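Local coordinates for heme-binding protein A / AI-2 binding protein A (Helicobacter pylori SS1, PDB 6OFQ), which binds peptides such as STSA in the periplasm and probably delivers them to an ABC transporter for uptake, at residues V112-Q126 with L179-A192. Sequence-based numbering, arbitrary orientation. Where two conformers were deposited one is given.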
ATOM      1  N   VAL A 112     -23.750   9.742 -16.056  1.00 15.71           N
ATOM      2  CA  VAL A 112     -23.818   8.347 -16.498  1.00 13.29           C
ATOM      3  C   VAL A 112     -23.910   7.436 -15.304  1.00 12.61           C
ATOM      4  O   VAL A 112     -23.235   7.620 -14.296  1.00 11.06           O
ATOM      5  CB  VAL A 112     -22.718   7.890 -17.457  1.00 16.35           C
ATOM      6  CG1 VAL A 112     -22.572   8.890 -18.602  1.00 19.80           C
ATOM      7  CG2 VAL A 112     -21.365   7.796 -16.827  1.00 18.20           C
ATOM      8  N   GLU A 113     -24.867   6.512 -15.358  1.00 11.19           N
ATOM      9  CA  GLU A 113     -25.113   5.549 -14.287  1.00 10.44           C
ATOM     10  C   GLU A 113     -24.127   4.374 -14.408  1.00 10.10           C
ATOM     11  O   GLU A 113     -23.919   3.781 -15.449  1.00 10.15           O
ATOM     12  CB  GLU A 113     -26.569   5.030 -14.345  1.00 11.37           C
ATOM     13  CG  GLU A 113     -26.957   4.150 -13.171  1.00 12.25           C
ATOM     14  CD  GLU A 113     -28.360   3.536 -13.264  1.00 14.19           C
ATOM     15  OE1 GLU A 113     -28.962   3.770 -14.346  1.00 20.56           O
ATOM     16  OE2 GLU A 113     -28.847   2.825 -12.367  1.00 12.17           O
ATOM     17  N   PHE A 114     -23.527   4.037 -13.258  1.00  8.30           N
ATOM     18  CA  PHE A 114     -22.677   2.858 -13.082  1.00  7.68           C
ATOM     19  C   PHE A 114     -23.485   1.581 -13.364  1.00  6.90           C
ATOM     20  O   PHE A 114     -24.630   1.441 -12.953  1.00  7.48           O
ATOM     21  CB  PHE A 114     -22.159   2.864 -11.635  1.00  6.77           C
ATOM     22  CG  PHE A 114     -21.705   1.511 -11.135  1.00  5.97           C
ATOM     23  CD1 PHE A 114     -20.558   0.927 -11.620  1.00  6.33           C
ATOM     24  CD2 PHE A 114     -22.469   0.832 -10.215  1.00  6.12           C
ATOM     25  CE1 PHE A 114     -20.183  -0.354 -11.238  1.00  6.50           C
ATOM     26  CE2 PHE A 114     -22.060  -0.418  -9.751  1.00  5.62           C
ATOM     27  CZ  PHE A 114     -20.922  -0.975 -10.269  1.00  5.98           C
ATOM     28  N   SER A 115     -22.850   0.667 -14.060  1.00  7.81           N
ATOM     29  CA  SER A 115     -23.453  -0.610 -14.349  1.00  7.90           C
ATOM     30  C   SER A 115     -22.355  -1.648 -14.556  1.00  7.49           C
ATOM     31  O   SER A 115     -21.135  -1.390 -14.518  1.00  6.98           O
ATOM     32  CB  SER A 115     -24.396  -0.462 -15.570  1.00  8.57           C
ATOM     33  OG  SER A 115     -23.643  -0.289 -16.739  1.00  9.37           O
ATOM     34  N   ALA A 116     -22.796  -2.859 -14.938  1.00  7.02           N
ATOM     35  CA  ALA A 116     -21.905  -3.968 -15.073  1.00  6.41           C
ATOM     36  C   ALA A 116     -20.791  -3.740 -16.089  1.00  6.72           C
ATOM     37  O   ALA A 116     -19.673  -4.256 -15.945  1.00  6.30           O
ATOM     38  CB  ALA A 116     -22.709  -5.219 -15.371  1.00  7.60           C
ATOM     39  N   LYS A 117     -21.054  -2.980 -17.157  0.50  6.80           N
ATOM     40  CA  LYS A 117     -20.005  -2.734 -18.135  0.50  7.63           C
ATOM     41  C   LYS A 117     -18.784  -1.998 -17.584  0.50  6.63           C
ATOM     42  O   LYS A 117     -17.689  -2.153 -18.107  0.50  6.17           O
ATOM     43  CB  LYS A 117     -20.535  -1.976 -19.361  0.50  8.59           C
ATOM     44  CG  LYS A 117     -20.872  -0.509 -19.183  0.50 10.18           C
ATOM     45  CD  LYS A 117     -21.278   0.071 -20.536  0.50 11.95           C
ATOM     46  CE  LYS A 117     -21.349   1.587 -20.512  0.50 13.83           C
ATOM     47  NZ  LYS A 117     -21.919   2.158 -21.765  0.50 15.06           N
ATOM     48  N   ASP A 118     -18.981  -1.255 -16.506  1.00  6.36           N
ATOM     49  CA  ASP A 118     -17.887  -0.506 -15.887  1.00  6.59           C
ATOM     50  C   ASP A 118     -17.018  -1.472 -15.079  1.00  6.08           C
ATOM     51  O   ASP A 118     -15.800  -1.315 -15.011  1.00  6.40           O
ATOM     52  CB  ASP A 118     -18.394   0.596 -14.988  1.00  5.78           C
ATOM     53  CG  ASP A 118     -19.333   1.553 -15.751  1.00  5.79           C
ATOM     54  OD1 ASP A 118     -18.737   2.050 -16.736  1.00  7.29           O
ATOM     55  OD2 ASP A 118     -20.469   1.801 -15.298  1.00  6.49           O
ATOM     56  N   VAL A 119     -17.632  -2.494 -14.493  1.00  5.64           N
ATOM     57  CA  VAL A 119     -16.872  -3.566 -13.819  1.00  5.81           C
ATOM     58  C   VAL A 119     -16.045  -4.337 -14.837  1.00  5.59           C
ATOM     59  O   VAL A 119     -14.877  -4.591 -14.650  1.00  5.49           O
ATOM     60  CB  VAL A 119     -17.777  -4.452 -12.978  1.00  5.81           C
ATOM     61  CG1 VAL A 119     -16.972  -5.487 -12.226  1.00  5.99           C
ATOM     62  CG2 VAL A 119     -18.647  -3.652 -12.016  1.00  6.49           C
ATOM     63  N   LEU A 120     -16.692  -4.789 -15.923  1.00  4.94           N
ATOM     64  CA  LEU A 120     -16.007  -5.448 -17.016  1.00  6.45           C
ATOM     65  C   LEU A 120     -14.881  -4.592 -17.511  1.00  6.07           C
ATOM     66  O   LEU A 120     -13.771  -5.076 -17.661  1.00  6.46           O
ATOM     67  CB  LEU A 120     -16.957  -5.815 -18.177  1.00  7.36           C
ATOM     68  CG  LEU A 120     -18.056  -6.834 -17.877  1.00  8.25           C
ATOM     69  CD1 LEU A 120     -18.778  -7.145 -19.199  1.00  8.90           C
ATOM     70  CD2 LEU A 120     -17.425  -8.097 -17.321  1.00  8.85           C
ATOM     71  N   PHE A 121     -15.103  -3.306 -17.790  1.00  6.43           N
ATOM     72  CA  PHE A 121     -13.976  -2.529 -18.276  1.00  6.31           C
ATOM     73  C   PHE A 121     -12.798  -2.478 -17.306  1.00  5.64           C
ATOM     74  O   PHE A 121     -11.646  -2.690 -17.657  1.00  6.02           O
ATOM     75  CB  PHE A 121     -14.450  -1.092 -18.467  1.00  6.16           C
ATOM     76  CG  PHE A 121     -13.318  -0.104 -18.785  1.00  6.95           C
ATOM     77  CD1 PHE A 121     -12.541  -0.220 -19.919  1.00  7.45           C
ATOM     78  CD2 PHE A 121     -12.976   0.851 -17.847  1.00  7.46           C
ATOM     79  CE1 PHE A 121     -11.515   0.659 -20.196  1.00  7.40           C
ATOM     80  CE2 PHE A 121     -11.901   1.709 -18.111  1.00  7.03           C
ATOM     81  CZ  PHE A 121     -11.171   1.576 -19.238  1.00  7.37           C
ATOM     82  N   SER A 122     -13.124  -2.267 -16.037  1.00  5.50           N
ATOM     83  CA  SER A 122     -12.100  -2.040 -15.015  1.00  5.17           C
ATOM     84  C   SER A 122     -11.223  -3.248 -14.764  1.00  5.31           C
ATOM     85  O   SER A 122     -10.046  -3.100 -14.495  1.00  5.65           O
ATOM     86  CB  SER A 122     -12.779  -1.560 -13.737  1.00  5.36           C
ATOM     87  OG  SER A 122     -13.437  -0.313 -13.924  1.00  6.01           O
ATOM     88  N   PHE A 123     -11.857  -4.428 -14.813  1.00  4.78           N
ATOM     89  CA  PHE A 123     -11.151  -5.687 -14.619  1.00  4.90           C
ATOM     90  C   PHE A 123     -10.546  -6.227 -15.903  1.00  5.73           C
ATOM     91  O   PHE A 123      -9.410  -6.649 -15.929  1.00  5.52           O
ATOM     92  CB  PHE A 123     -12.073  -6.756 -13.994  1.00  5.09           C
ATOM     93  CG  PHE A 123     -12.342  -6.610 -12.506  1.00  4.86           C
ATOM     94  CD1 PHE A 123     -13.065  -5.552 -11.999  1.00  5.46           C
ATOM     95  CD2 PHE A 123     -11.934  -7.598 -11.639  1.00  4.84           C
ATOM     96  CE1 PHE A 123     -13.225  -5.368 -10.644  1.00  5.81           C
ATOM     97  CE2 PHE A 123     -12.146  -7.444 -10.310  1.00  4.91           C
ATOM     98  CZ  PHE A 123     -12.885  -6.413  -9.829  1.00  4.79           C
ATOM     99  N   GLU A 124     -11.356  -6.284 -16.979  1.00  5.73           N
ATOM    100  CA  GLU A 124     -10.922  -6.876 -18.223  1.00  6.50           C
ATOM    101  C   GLU A 124      -9.729  -6.176 -18.869  1.00  5.62           C
ATOM    102  O   GLU A 124      -8.891  -6.829 -19.484  1.00  7.05           O
ATOM    103  CB  GLU A 124     -11.997  -7.070 -19.270  1.00  8.11           C
ATOM    104  CG  GLU A 124     -13.085  -8.048 -18.888  1.00  9.66           C
ATOM    105  CD  GLU A 124     -14.149  -8.137 -19.996  1.00 11.57           C
ATOM    106  OE1 GLU A 124     -14.381  -7.178 -20.753  1.00 12.54           O
ATOM    107  OE2 GLU A 124     -14.809  -9.193 -19.933  1.00 16.65           O
ATOM    108  N   ARG A 125      -9.601  -4.886 -18.622  1.00  5.78           N
ATOM    109  CA  ARG A 125      -8.468  -4.181 -19.142  1.00  6.04           C
ATOM    110  C   ARG A 125      -7.159  -4.709 -18.586  1.00  6.54           C
ATOM    111  O   ARG A 125      -6.101  -4.577 -19.219  1.00  6.35           O
ATOM    112  CB  ARG A 125      -8.641  -2.702 -18.869  1.00  5.76           C
ATOM    113  CG  ARG A 125      -8.459  -2.293 -17.404  1.00  5.35           C
ATOM    114  CD  ARG A 125      -8.970  -0.893 -17.133  1.00  4.77           C
ATOM    115  NE  ARG A 125      -8.791  -0.505 -15.736  1.00  5.01           N
ATOM    116  CZ  ARG A 125      -8.042   0.477 -15.267  1.00  4.82           C
ATOM    117  NH1 ARG A 125      -7.358   1.265 -16.081  1.00  4.87           N
ATOM    118  NH2 ARG A 125      -8.017   0.721 -13.963  1.00  4.30           N
ATOM    119  N   GLN A 126      -7.181  -5.233 -17.361  1.00  6.39           N
ATOM    120  CA  GLN A 126      -6.004  -5.793 -16.714  1.00  6.76           C
ATOM    121  C   GLN A 126      -5.821  -7.243 -17.073  1.00  8.12           C
ATOM    122  O   GLN A 126      -4.679  -7.704 -17.173  1.00  8.96           O
ATOM    123  CB  GLN A 126      -6.121  -5.594 -15.195  1.00  6.32           C
ATOM    124  CG  GLN A 126      -6.546  -4.186 -14.803  1.00  5.52           C
ATOM    125  CD  GLN A 126      -6.469  -3.871 -13.309  1.00  5.10           C
ATOM    126  OE1 GLN A 126      -5.400  -4.097 -12.716  1.00  4.95           O
ATOM    127  NE2 GLN A 126      -7.563  -3.375 -12.703  1.00  5.33           N
ATOM    128  N   LEU A 179     -11.151  -7.735  -3.663  1.00  4.03           N
ATOM    129  CA  LEU A 179     -12.084  -6.901  -4.424  1.00  4.73           C
ATOM    130  C   LEU A 179     -12.298  -5.574  -3.761  1.00  4.58           C
ATOM    131  O   LEU A 179     -12.904  -4.684  -4.375  1.00  5.20           O
ATOM    132  CB  LEU A 179     -13.458  -7.601  -4.624  1.00  5.56           C
ATOM    133  CG  LEU A 179     -13.324  -8.923  -5.356  1.00  8.14           C
ATOM    134  CD1 LEU A 179     -14.757  -9.488  -5.444  1.00 10.03           C
ATOM    135  CD2 LEU A 179     -12.734  -8.716  -6.705  1.00  8.65           C
ATOM    136  N   GLY A 180     -11.855  -5.332  -2.524  1.00  3.54           N
ATOM    137  CA  GLY A 180     -11.846  -4.038  -1.848  1.00  3.75           C
ATOM    138  C   GLY A 180     -10.591  -3.266  -2.082  1.00  3.68           C
ATOM    139  O   GLY A 180     -10.527  -2.132  -1.596  1.00  4.57           O
ATOM    140  N   MET A 181      -9.611  -3.804  -2.786  1.00  3.14           N
ATOM    141  CA  MET A 181      -8.309  -3.132  -2.964  1.00  3.40           C
ATOM    142  C   MET A 181      -8.384  -2.046  -4.052  1.00  3.77           C
ATOM    143  O   MET A 181      -9.077  -2.230  -5.053  1.00  3.93           O
ATOM    144  CB  MET A 181      -7.215  -4.134  -3.235  1.00  3.53           C
ATOM    145  CG  MET A 181      -6.964  -5.030  -2.048  1.00  4.02           C
ATOM    146  SD  MET A 181      -5.790  -6.354  -2.311  1.00  4.92           S
ATOM    147  CE  MET A 181      -4.339  -5.420  -2.820  1.00  4.75           C
ATOM    148  N   ASP A 182      -7.517  -1.043  -3.894  1.00  4.04           N
ATOM    149  CA  ASP A 182      -7.532   0.126  -4.754  1.00  4.22           C
ATOM    150  C   ASP A 182      -7.356  -0.222  -6.257  1.00  4.07           C
ATOM    151  O   ASP A 182      -7.980   0.450  -7.084  1.00  3.79           O
ATOM    152  CB  ASP A 182      -6.429   1.054  -4.292  1.00  4.43           C
ATOM    153  CG  ASP A 182      -6.638   1.551  -2.879  1.00  4.85           C
ATOM    154  OD1 ASP A 182      -6.327   0.757  -1.973  1.00  5.93           O
ATOM    155  OD2 ASP A 182      -7.131   2.672  -2.684  1.00  4.98           O
ATOM    156  N   PHE A 183      -6.553  -1.226  -6.571  1.00  3.71           N
ATOM    157  CA  PHE A 183      -6.317  -1.539  -7.982  1.00  3.58           C
ATOM    158  C   PHE A 183      -7.541  -2.029  -8.704  1.00  3.70           C
ATOM    159  O   PHE A 183      -7.550  -2.057  -9.937  1.00  3.96           O
ATOM    160  CB  PHE A 183      -5.086  -2.450  -8.156  1.00  3.62           C
ATOM    161  CG  PHE A 183      -5.358  -3.920  -7.896  1.00  3.76           C
ATOM    162  CD1 PHE A 183      -5.489  -4.486  -6.637  1.00  4.06           C
ATOM    163  CD2 PHE A 183      -5.498  -4.789  -8.976  1.00  3.68           C
ATOM    164  CE1 PHE A 183      -5.641  -5.842  -6.418  1.00  3.99           C
ATOM    165  CE2 PHE A 183      -5.644  -6.146  -8.770  1.00  4.20           C
ATOM    166  CZ  PHE A 183      -5.789  -6.689  -7.506  1.00  4.33           C
ATOM    167  N   LEU A 184      -8.540  -2.473  -7.934  1.00  3.55           N
ATOM    168  CA  LEU A 184      -9.791  -2.954  -8.491  1.00  3.85           C
ATOM    169  C   LEU A 184     -10.893  -1.930  -8.380  1.00  4.04           C
ATOM    170  O   LEU A 184     -12.096  -2.264  -8.426  1.00  4.02           O
ATOM    171  CB  LEU A 184     -10.161  -4.299  -7.870  1.00  3.99           C
ATOM    172  CG  LEU A 184      -9.154  -5.381  -8.187  1.00  4.38           C
ATOM    173  CD1 LEU A 184      -9.523  -6.656  -7.424  1.00  4.40           C
ATOM    174  CD2 LEU A 184      -8.967  -5.643  -9.694  1.00  4.52           C
ATOM    175  N   SER A 185     -10.532  -0.663  -8.271  1.00  3.80           N
ATOM    176  CA  SER A 185     -11.463   0.426  -8.401  1.00  4.01           C
ATOM    177  C   SER A 185     -12.252   0.446  -9.721  1.00  3.98           C
ATOM    178  O   SER A 185     -11.738  -0.006 -10.754  1.00  4.52           O
ATOM    179  CB  SER A 185     -10.652   1.711  -8.318  1.00  4.66           C
ATOM    180  OG  SER A 185     -10.128   1.991  -7.044  1.00  4.50           O
ATOM    181  N   ILE A 186     -13.475   0.929  -9.614  1.00  4.28           N
ATOM    182  CA  ILE A 186     -14.357   0.976 -10.791  1.00  4.21           C
ATOM    183  C   ILE A 186     -14.242   2.327 -11.517  1.00  4.70           C
ATOM    184  O   ILE A 186     -14.658   3.336 -10.954  1.00  5.10           O
ATOM    185  CB  ILE A 186     -15.797   0.651 -10.422  1.00  4.58           C
ATOM    186  CG1 ILE A 186     -15.920  -0.701  -9.677  1.00  5.01           C
ATOM    187  CG2 ILE A 186     -16.661   0.607 -11.679  1.00  5.19           C
ATOM    188  CD1 ILE A 186     -15.194  -1.873 -10.299  1.00  5.35           C
ATOM    189  N   LEU A 187     -13.645   2.243 -12.707  1.00  4.51           N
ATOM    190  CA  LEU A 187     -13.581   3.434 -13.577  1.00  4.49           C
ATOM    191  C   LEU A 187     -14.754   3.392 -14.535  1.00  5.63           C
ATOM    192  O   LEU A 187     -15.472   2.392 -14.611  1.00  6.18           O
ATOM    193  CB  LEU A 187     -12.290   3.384 -14.374  1.00  4.69           C
ATOM    194  CG  LEU A 187     -11.025   3.860 -13.660  1.00  5.17           C
ATOM    195  CD1 LEU A 187     -10.673   3.042 -12.421  1.00  5.20           C
ATOM    196  CD2 LEU A 187      -9.857   3.910 -14.623  1.00  5.87           C
ATOM    197  N   SER A 188     -14.987   4.529 -15.203  1.00  5.95           N
ATOM    198  CA  SER A 188     -16.116   4.620 -16.132  1.00  6.78           C
ATOM    199  C   SER A 188     -15.731   4.254 -17.558  1.00  7.19           C
ATOM    200  O   SER A 188     -14.919   4.924 -18.218  1.00  7.09           O
ATOM    201  CB  SER A 188     -16.640   6.050 -16.153  1.00  7.23           C
ATOM    202  OG  SER A 188     -17.510   6.287 -17.274  1.00  8.07           O
ATOM    203  N   LYS A 189     -16.458   3.249 -18.085  1.00  7.79           N
ATOM    204  CA  LYS A 189     -16.323   2.865 -19.487  1.00  8.40           C
ATOM    205  C   LYS A 189     -16.763   3.989 -20.464  1.00  7.44           C
ATOM    206  O   LYS A 189     -16.063   4.150 -21.464  1.00  8.38           O
ATOM    207  CB  LYS A 189     -17.154   1.591 -19.726  1.00 10.30           C
ATOM    208  CG  LYS A 189     -17.032   1.057 -21.151  1.00 13.49           C
ATOM    209  CD  LYS A 189     -15.620   0.792 -21.572  1.00 16.99           C
ATOM    210  CE  LYS A 189     -15.414  -0.306 -22.615  1.00 25.63           C
ATOM    211  NZ  LYS A 189     -15.537   0.128 -24.017  1.00 24.60           N
ATOM    212  N   ASP A 190     -17.851   4.666 -20.101  1.00  7.99           N
ATOM    213  CA  ASP A 190     -18.312   5.805 -20.945  1.00  8.39           C
ATOM    214  C   ASP A 190     -17.222   6.865 -21.064  1.00  8.70           C
ATOM    215  O   ASP A 190     -16.874   7.340 -22.175  1.00 10.23           O
ATOM    216  CB  ASP A 190     -19.654   6.358 -20.473  1.00  9.84           C
ATOM    217  CG  ASP A 190     -20.794   5.371 -20.654  1.00 12.62           C
ATOM    218  OD1 ASP A 190     -20.933   4.795 -21.747  1.00 16.45           O
ATOM    219  OD2 ASP A 190     -21.431   4.968 -19.670  1.00 13.84           O
ATOM    220  N   TYR A 191     -16.625   7.234 -19.915  1.00  7.70           N
ATOM    221  CA  TYR A 191     -15.540   8.216 -19.930  1.00  7.78           C
ATOM    222  C   TYR A 191     -14.323   7.726 -20.722  1.00  7.72           C
ATOM    223  O   TYR A 191     -13.717   8.411 -21.559  1.00  7.50           O
ATOM    224  CB  TYR A 191     -15.170   8.639 -18.497  1.00  8.27           C
ATOM    225  CG  TYR A 191     -14.018   9.628 -18.393  1.00  8.03           C
ATOM    226  CD1 TYR A 191     -14.090  10.857 -19.031  1.00  7.88           C
ATOM    227  CD2 TYR A 191     -12.906   9.401 -17.589  1.00  8.57           C
ATOM    228  CE1 TYR A 191     -13.109  11.798 -18.934  1.00  8.02           C
ATOM    229  CE2 TYR A 191     -11.934  10.359 -17.421  1.00  8.39           C
ATOM    230  CZ  TYR A 191     -12.028  11.559 -18.098  1.00  8.72           C
ATOM    231  OH  TYR A 191     -11.041  12.520 -17.968  1.00  8.32           O
ATOM    232  N   ALA A 192     -13.911   6.474 -20.502  1.00  7.30           N
ATOM    233  CA  ALA A 192     -12.833   5.866 -21.256  1.00  7.53           C
ATOM    234  C   ALA A 192     -13.104   5.860 -22.779  1.00  7.48           C
ATOM    235  O   ALA A 192     -12.171   6.169 -23.504  1.00  8.37           O
ATOM    236  CB  ALA A 192     -12.638   4.412 -20.777  1.00  7.87           C
TER
HETATM  237  O   HOH W   1     -19.519   4.449 -17.697  1.00  8.97           O
HETATM  238  O   HOH W   2      -9.281  -0.745 -11.806  1.00  4.60           O
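Lys117 and Asp190 form a salt bridge, NZ meeting the syn side of OD1 at 2.8 Å. Asp118 uses both carboxylate oxygens: OD1 accepts Lys189 N at 2.9 Å, nearly along its C-O axis, while OD2 takes Ser115 N in the turn leading into the helix. Water 1 donates to Asp118 OD1 and Asp190 OD2, bridging carboxylates that would otherwise probably repel, and accepts from Asp190 N and Ser188 OG, the N-cap of helix 189-197. Further along, Ser122 OG accepts Leu187 N at 2.8 Å and donates to Asp118 O. Gln126 NE2 spans Ser122 O and Phe183 O, both close to its amide plane, which fixes the flip of the amide. Water 2 joins Arg125 NH2 to Phe183 O and Ser185 O; Arg125 NH1 pairs with Asp45.

Apolar packing forms two clusters. In one, Leu184 CD2 makes a CH-pi contact over one face of Phe123, with Leu179 CD2 and Ile186 CD1 at the ring's edge; Ile186 CG2 meets Phe114 and Asp118 CB. In the other, Phe121, its CG anti to the backbone N (chi1 172°), packs on Lys189 and Ala192. A loop thus runs along helix 116-127, held by side-chain-to-backbone bonds, in a type II periplasmic binding protein of solute-binding family 5.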